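Local coordinates for protein receptor-type adenylate cyclase GRESAG 4.1 (Trypanosoma brucei, PDB 1FX2) that catalyses the conversion of ATP to 3',5'-cyclic AMP and diphosphate through its class III cyclase catalytic domain, the part contained in this chain, at residues 11-16 against 154-159; 55-60 against 65-70. All coordinates share one frame; numbering follows the deposited sequence.

Contact 1. Residues 11-16 against 154-159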
loop_
_atom_site.group_PDB
_atom_site.type_symbol
_atom_site.label_atom_id
_atom_site.label_comp_id
_atom_site.label_asym_id
_atom_site.label_seq_id
_atom_site.Cartn_x
_atom_site.Cartn_y
_atom_site.Cartn_z
ATOM N N ASP A 11 -20.686 -11.121 -2.072
ATOM C CA ASP A 11 -19.339 -11.576 -2.430
ATOM C C ASP A 11 -18.627 -10.395 -3.114
ATOM O O ASP A 11 -19.161 -9.754 -4.013
ATOM C CB ASP A 11 -19.321 -12.738 -3.373
ATOM C CG ASP A 11 -19.878 -13.996 -2.774
ATOM O OD1 ASP A 11 -19.712 -14.149 -1.533
ATOM O OD2 ASP A 11 -20.295 -14.875 -3.570
ATOM N N PRO A 12 -17.434 -10.029 -2.617
ATOM C CA PRO A 12 -16.708 -8.901 -3.249
ATOM C C PRO A 12 -16.425 -9.248 -4.739
ATOM O O PRO A 12 -16.232 -10.437 -5.103
ATOM C CB PRO A 12 -15.388 -8.866 -2.504
ATOM C CG PRO A 12 -15.811 -9.402 -1.025
ATOM C CD PRO A 12 -16.719 -10.586 -1.457
ATOM N N VAL A 13 -16.456 -8.198 -5.541
ATOM C CA VAL A 13 -16.218 -8.274 -6.980
ATOM C C VAL A 13 -14.838 -7.667 -7.223
ATOM O O VAL A 13 -14.492 -6.668 -6.663
ATOM C CB VAL A 13 -17.245 -7.453 -7.758
ATOM C CG1 VAL A 13 -16.970 -7.613 -9.236
ATOM C CG2 VAL A 13 -18.722 -7.976 -7.462
ATOM N N THR A 14 -14.077 -8.323 -8.086
ATOM C CA THR A 14 -12.771 -7.748 -8.500
ATOM C C THR A 14 -12.995 -7.099 -9.859
ATOM O O THR A 14 -13.565 -7.757 -10.758
ATOM C CB THR A 14 -11.683 -8.741 -8.559
ATOM O OG1 THR A 14 -11.475 -9.257 -7.234
ATOM C CG2 THR A 14 -10.370 -8.105 -8.963
ATOM N N LEU A 15 -12.744 -5.776 -9.947
ATOM C CA LEU A 15 -12.898 -5.055 -11.233
ATOM C C LEU A 15 -11.554 -4.659 -11.773
ATOM O O LEU A 15 -10.661 -4.272 -11.039
ATOM C CB LEU A 15 -13.730 -3.798 -11.083
ATOM C CG LEU A 15 -15.160 -4.099 -10.593
ATOM C CD1 LEU A 15 -15.888 -2.791 -10.225
ATOM C CD2 LEU A 15 -15.923 -4.908 -11.684
ATOM N N ILE A 16 -11.449 -4.803 -13.095
ATOM C CA ILE A 16 -10.209 -4.428 -13.829
ATOM C C ILE A 16 -10.643 -3.417 -14.868
ATOM O O ILE A 16 -11.613 -3.600 -15.610
ATOM C CB ILE A 16 -9.713 -5.581 -14.636
ATOM C CG1 ILE A 16 -9.492 -6.856 -13.771
ATOM C CG2 ILE A 16 -8.360 -5.215 -15.247
ATOM C CD1 ILE A 16 -9.198 -8.083 -14.661
ATOM N N TYR A 154 -24.769 -7.908 -16.999
ATOM C CA TYR A 154 -24.653 -7.348 -15.679
ATOM C C TYR A 154 -23.713 -6.154 -15.590
ATOM O O TYR A 154 -22.797 -6.054 -16.352
ATOM C CB TYR A 154 -24.134 -8.383 -14.660
ATOM C CG TYR A 154 -25.138 -9.445 -14.350
ATOM C CD1 TYR A 154 -25.325 -10.502 -15.234
ATOM C CD2 TYR A 154 -25.868 -9.374 -13.180
ATOM C CE1 TYR A 154 -26.267 -11.500 -14.955
ATOM C CE2 TYR A 154 -26.816 -10.370 -12.893
ATOM C CZ TYR A 154 -26.980 -11.408 -13.800
ATOM O OH TYR A 154 -27.893 -12.410 -13.531
ATOM N N ASP A 155 -24.019 -5.238 -14.709
ATOM C CA ASP A 155 -23.219 -4.050 -14.461
ATOM C C ASP A 155 -23.007 -3.832 -12.985
ATOM O O ASP A 155 -23.719 -4.396 -12.121
ATOM C CB ASP A 155 -23.846 -2.820 -15.097
ATOM C CG ASP A 155 -22.774 -1.779 -15.595
ATOM O OD1 ASP A 155 -21.586 -1.677 -15.100
ATOM O OD2 ASP A 155 -23.170 -1.025 -16.511
ATOM N N TYR A 156 -22.044 -2.972 -12.682
ATOM C CA TYR A 156 -21.606 -2.749 -11.321
ATOM C C TYR A 156 -21.482 -1.319 -11.017
ATOM O O TYR A 156 -20.835 -0.616 -11.778
ATOM C CB TYR A 156 -20.256 -3.507 -11.106
ATOM C CG TYR A 156 -20.362 -4.975 -11.512
ATOM C CD1 TYR A 156 -20.274 -5.407 -12.862
ATOM C CD2 TYR A 156 -20.705 -5.938 -10.575
ATOM C CE1 TYR A 156 -20.537 -6.696 -13.252
ATOM C CE2 TYR A 156 -20.945 -7.229 -10.929
ATOM C CZ TYR A 156 -20.888 -7.651 -12.291
ATOM O OH TYR A 156 -21.204 -8.897 -12.683
ATOM N N TYR A 157 -22.023 -0.920 -9.861
ATOM C CA TYR A 157 -22.083 0.471 -9.449
ATOM C C TYR A 157 -21.569 0.775 -8.081
ATOM O O TYR A 157 -21.527 -0.062 -7.196
ATOM C CB TYR A 157 -23.577 0.926 -9.484
ATOM C CG TYR A 157 -24.184 0.759 -10.853
ATOM C CD1 TYR A 157 -24.961 -0.343 -11.178
ATOM C CD2 TYR A 157 -23.958 1.725 -11.840
ATOM C CE1 TYR A 157 -25.518 -0.479 -12.472
ATOM C CE2 TYR A 157 -24.511 1.607 -13.121
ATOM C CZ TYR A 157 -25.287 0.516 -13.418
ATOM O OH TYR A 157 -25.897 0.463 -14.651
ATOM N N GLY A 158 -21.279 2.058 -7.871
ATOM C CA GLY A 158 -20.857 2.433 -6.564
ATOM C C GLY A 158 -19.397 2.750 -6.362
ATOM O O GLY A 158 -18.663 3.007 -7.294
ATOM N N ARG A 159 -19.028 2.743 -5.105
ATOM C CA ARG A 159 -17.696 3.051 -4.713
ATOM C C ARG A 159 -16.659 2.106 -5.277
ATOM O O ARG A 159 -15.563 2.543 -5.587
ATOM C CB ARG A 159 -17.549 3.061 -3.177
ATOM C CG ARG A 159 -18.296 4.280 -2.545
ATOM C CD ARG A 159 -18.171 4.379 -0.988
ATOM N NE ARG A 159 -16.809 4.740 -0.541
ATOM C CZ ARG A 159 -16.506 5.418 0.576
ATOM N NH1 ARG A 159 -17.469 5.830 1.399
ATOM N NH2 ARG A 159 -15.233 5.678 0.880
#
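V13 and L15 meet the ring of Y156, and these three buried residues make up the whole contact. V13 reaches the ring with CG2, 4.2 Å from CE2 of Y156, beside the hydroxyl-bearing carbon, while L15 places CD2 4.4 Å from CG of Y156, where the ring joins CB. Both approach obliquely. The V13 side chain crosses that of Y156 at about a right angle. The branch used by V13 is fixed by its first torsion: CG1 stands anti to the backbone N (chi1 -178°), which leaves CG2 beside that nitrogen as the methyl turned to the tyrosine. No hydrogen bond joins the two segments, whose nearest CA atoms, those of V13 and Y156, lie 8.9 Å apart; the contact is apolar packing between side chains.

Further out, the ring is held at its far end by a hydrogen bond between OH and the carbonyl oxygen of P6. At the backbone, N of Y156 donates to OD1 of D155 over 2.8 Å, meeting that oxygen on the anti side of the carboxylate.

The strand carrying V13 and L15 is part of the main mixed sheet of the class III cyclase domain, bonded through its backbone to strand 134-141 on one side and to strand 63-68 on the other. T14 and I16 point to the other face, where they pack on helix 71-87. Strand 154-157 pairs with 144-147 in a separate two-stranded antiparallel sheet, and the Y156 ring joins this small sheet to the main one, touching A67 and I145 as well; just beyond, G158 occupies the N-cap of helix 159-169.

Contact 2. Residues 55-60 against 65-70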
loop_
_atom_site.group_PDB
_atom_site.type_symbol
_atom_site.label_atom_id
_atom_site.label_comp_id
_atom_site.label_asym_id
_atom_site.label_seq_id
_atom_site.Cartn_x
_atom_site.Cartn_y
_atom_site.Cartn_z
ATOM N N TYR A 55 -15.504 -11.678 -16.867
ATOM C CA TYR A 55 -16.696 -11.234 -17.554
ATOM C C TYR A 55 -16.481 -9.834 -18.081
ATOM O O TYR A 55 -16.142 -8.910 -17.341
ATOM C CB TYR A 55 -17.851 -11.199 -16.507
ATOM C CG TYR A 55 -19.182 -10.721 -17.036
ATOM C CD1 TYR A 55 -19.917 -11.521 -17.892
ATOM C CD2 TYR A 55 -19.688 -9.487 -16.660
ATOM C CE1 TYR A 55 -21.171 -11.106 -18.347
ATOM C CE2 TYR A 55 -20.947 -9.035 -17.132
ATOM C CZ TYR A 55 -21.662 -9.878 -17.972
ATOM O OH TYR A 55 -22.893 -9.436 -18.421
ATOM N N GLU A 56 -16.705 -9.663 -19.379
ATOM C CA GLU A 56 -16.592 -8.335 -19.944
ATOM C C GLU A 56 -17.833 -7.563 -19.574
ATOM O O GLU A 56 -18.947 -7.904 -20.089
ATOM C CB GLU A 56 -16.441 -8.433 -21.485
ATOM C CG GLU A 56 -16.244 -7.058 -22.185
ATOM C CD GLU A 56 -16.018 -7.228 -23.685
ATOM O OE1 GLU A 56 -15.490 -8.259 -24.097
ATOM O OE2 GLU A 56 -16.470 -6.280 -24.366
ATOM N N VAL A 57 -17.711 -6.458 -18.820
ATOM C CA VAL A 57 -18.885 -5.673 -18.445
ATOM C C VAL A 57 -19.213 -4.773 -19.621
ATOM O O VAL A 57 -20.397 -4.702 -20.057
ATOM C CB VAL A 57 -18.594 -4.838 -17.183
ATOM C CG1 VAL A 57 -19.831 -3.995 -16.813
ATOM C CG2 VAL A 57 -18.112 -5.789 -16.074
ATOM N N LYS A 58 -18.219 -3.962 -20.057
ATOM C CA LYS A 58 -18.421 -3.110 -21.213
ATOM C C LYS A 58 -17.108 -2.587 -21.752
ATOM O O LYS A 58 -16.081 -2.678 -21.094
ATOM C CB LYS A 58 -19.269 -1.933 -20.844
ATOM C CG LYS A 58 -18.805 -1.053 -19.712
ATOM C CD LYS A 58 -19.941 -0.881 -18.738
ATOM C CE LYS A 58 -20.148 0.553 -18.302
ATOM N NZ LYS A 58 -21.514 0.698 -17.699
ATOM N N THR A 59 -17.147 -2.126 -22.987
ATOM C CA THR A 59 -15.987 -1.512 -23.552
ATOM C C THR A 59 -16.462 -0.234 -24.124
ATOM O O THR A 59 -17.504 -0.217 -24.787
ATOM C CB THR A 59 -15.282 -2.312 -24.613
ATOM O OG1 THR A 59 -14.917 -3.591 -24.106
ATOM C CG2 THR A 59 -14.074 -1.654 -24.976
ATOM N N VAL A 60 -15.673 0.838 -23.972
ATOM C CA VAL A 60 -15.974 2.164 -24.542
ATOM C C VAL A 60 -14.671 2.549 -25.244
ATOM O O VAL A 60 -13.681 2.798 -24.534
ATOM C CB VAL A 60 -16.250 3.148 -23.392
ATOM C CG1 VAL A 60 -16.514 4.532 -23.893
ATOM C CG2 VAL A 60 -17.513 2.677 -22.585
ATOM N N MET A 65 -13.848 -2.609 -19.176
ATOM C CA MET A 65 -14.267 -2.794 -17.743
ATOM C C MET A 65 -14.548 -4.282 -17.674
ATOM O O MET A 65 -15.444 -4.809 -18.357
ATOM C CB MET A 65 -15.491 -1.932 -17.386
ATOM C CG MET A 65 -15.893 -2.205 -15.913
ATOM S SD MET A 65 -17.447 -1.266 -15.671
ATOM C CE MET A 65 -17.933 -1.794 -13.996
ATOM N N ILE A 66 -13.819 -4.962 -16.798
ATOM C CA ILE A 66 -13.897 -6.458 -16.684
ATOM C C ILE A 66 -14.165 -6.828 -15.204
ATOM O O ILE A 66 -13.598 -6.188 -14.308
ATOM C CB ILE A 66 -12.533 -7.088 -17.104
ATOM C CG1 ILE A 66 -12.243 -6.768 -18.596
ATOM C CG2 ILE A 66 -12.576 -8.652 -16.918
ATOM C CD1 ILE A 66 -10.799 -6.957 -18.968
ATOM N N ALA A 67 -15.085 -7.791 -14.980
ATOM C CA ALA A 67 -15.369 -8.218 -13.592
ATOM C C ALA A 67 -14.927 -9.660 -13.407
ATOM O O ALA A 67 -14.915 -10.449 -14.334
ATOM C CB ALA A 67 -16.897 -8.097 -13.290
ATOM N N SER A 68 -14.547 -10.006 -12.195
ATOM C CA SER A 68 -14.109 -11.399 -11.939
ATOM C C SER A 68 -14.625 -11.844 -10.546
ATOM O O SER A 68 -14.599 -11.064 -9.606
ATOM C CB SER A 68 -12.588 -11.441 -11.847
ATOM O OG SER A 68 -12.165 -12.768 -11.570
ATOM N N LYS A 69 -15.128 -13.077 -10.490
ATOM C CA LYS A 69 -15.510 -13.679 -9.171
ATOM C C LYS A 69 -14.285 -14.045 -8.364
ATOM O O LYS A 69 -14.363 -14.213 -7.172
ATOM C CB LYS A 69 -16.297 -14.963 -9.449
ATOM C CG LYS A 69 -17.594 -14.723 -10.042
ATOM C CD LYS A 69 -18.237 -16.128 -10.321
ATOM C CE LYS A 69 -19.531 -15.969 -11.033
ATOM N NZ LYS A 69 -20.209 -17.306 -11.183
ATOM N N SER A 70 -13.099 -14.052 -8.984
ATOM C CA SER A 70 -11.852 -14.456 -8.341
ATOM C C SER A 70 -10.823 -13.329 -8.395
ATOM O O SER A 70 -10.454 -12.901 -9.477
ATOM C CB SER A 70 -11.257 -15.662 -9.143
ATOM O OG SER A 70 -9.915 -15.873 -8.814
#
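Y55 and A67 form a hydrogen-bonded antiparallel pair at the start of strand 55-60: Y55 N lies 2.9 Å from A67 O, and A67 N lies 2.8 Å from Y55 O. The next pair, E56 with I66, is non-hydrogen-bonded, and the CA of I66 makes a CA-H...O contact with Y55 O. Beyond it the register slips by one residue in a classic beta bulge, where V57 and K58 both face M65. The carbonyl O of M65 accepts from both: V57 N is 2.8 Å away, whereas the bond from K58 N is weak at 3.4 Å. M65 N returns a 2.9 Å bond to K58 O.

Apolar contacts gather around the bulge. M65 is extended, its CG anti to the backbone N (chi1 178°), which carries SD to within 3.8 Å of CG1 of V57; the aliphatic chain of K58 also reaches this sulfur through CD. CG2 of V57 packs against CB of A67 at 3.8 Å.

The charged side chains find their main partners outside the hairpin: E56 forms a salt bridge with R46 of helix 34-51, and NZ of K58 pairs with D155. Within strand 55-60, OE2 of E56 also accepts from OG1 of T59, above the carboxylate plane.

The turn of this class III cyclase hairpin carries D62, a predicted magnesium ligand, and M65 lies about 9 Å, side chain to side chain, from D19, the other. Backbone pairing thus continues across the extra residue of the bulge, where M65 O takes one good bond and one weak, while salt bridges tie the edge strand to its surroundings.

How the contacts relate
The three residues that touch in contact 1 are all buried and meet purely through apolar groups, whereas contact 2 is partly buried and built on backbone hydrogen bonds, with 55-60 the outermost strand of the main sheet in this chain. Strands 13-20 and 63-68 are neighbours in that sheet, and contact 2 is nested in the loop that contact 1 closes. Contact 2 joins strands within one sheet, while contact 1 attaches the separate strand 154-157 to its face. Segments 154-159 and 55-60 also touch directly: D155 OD2 meets K58 NZ at 2.7 Å, and Y154 N probably hydrogen-bonds to Y55 OH, which is also hydrogen-bonded to N2.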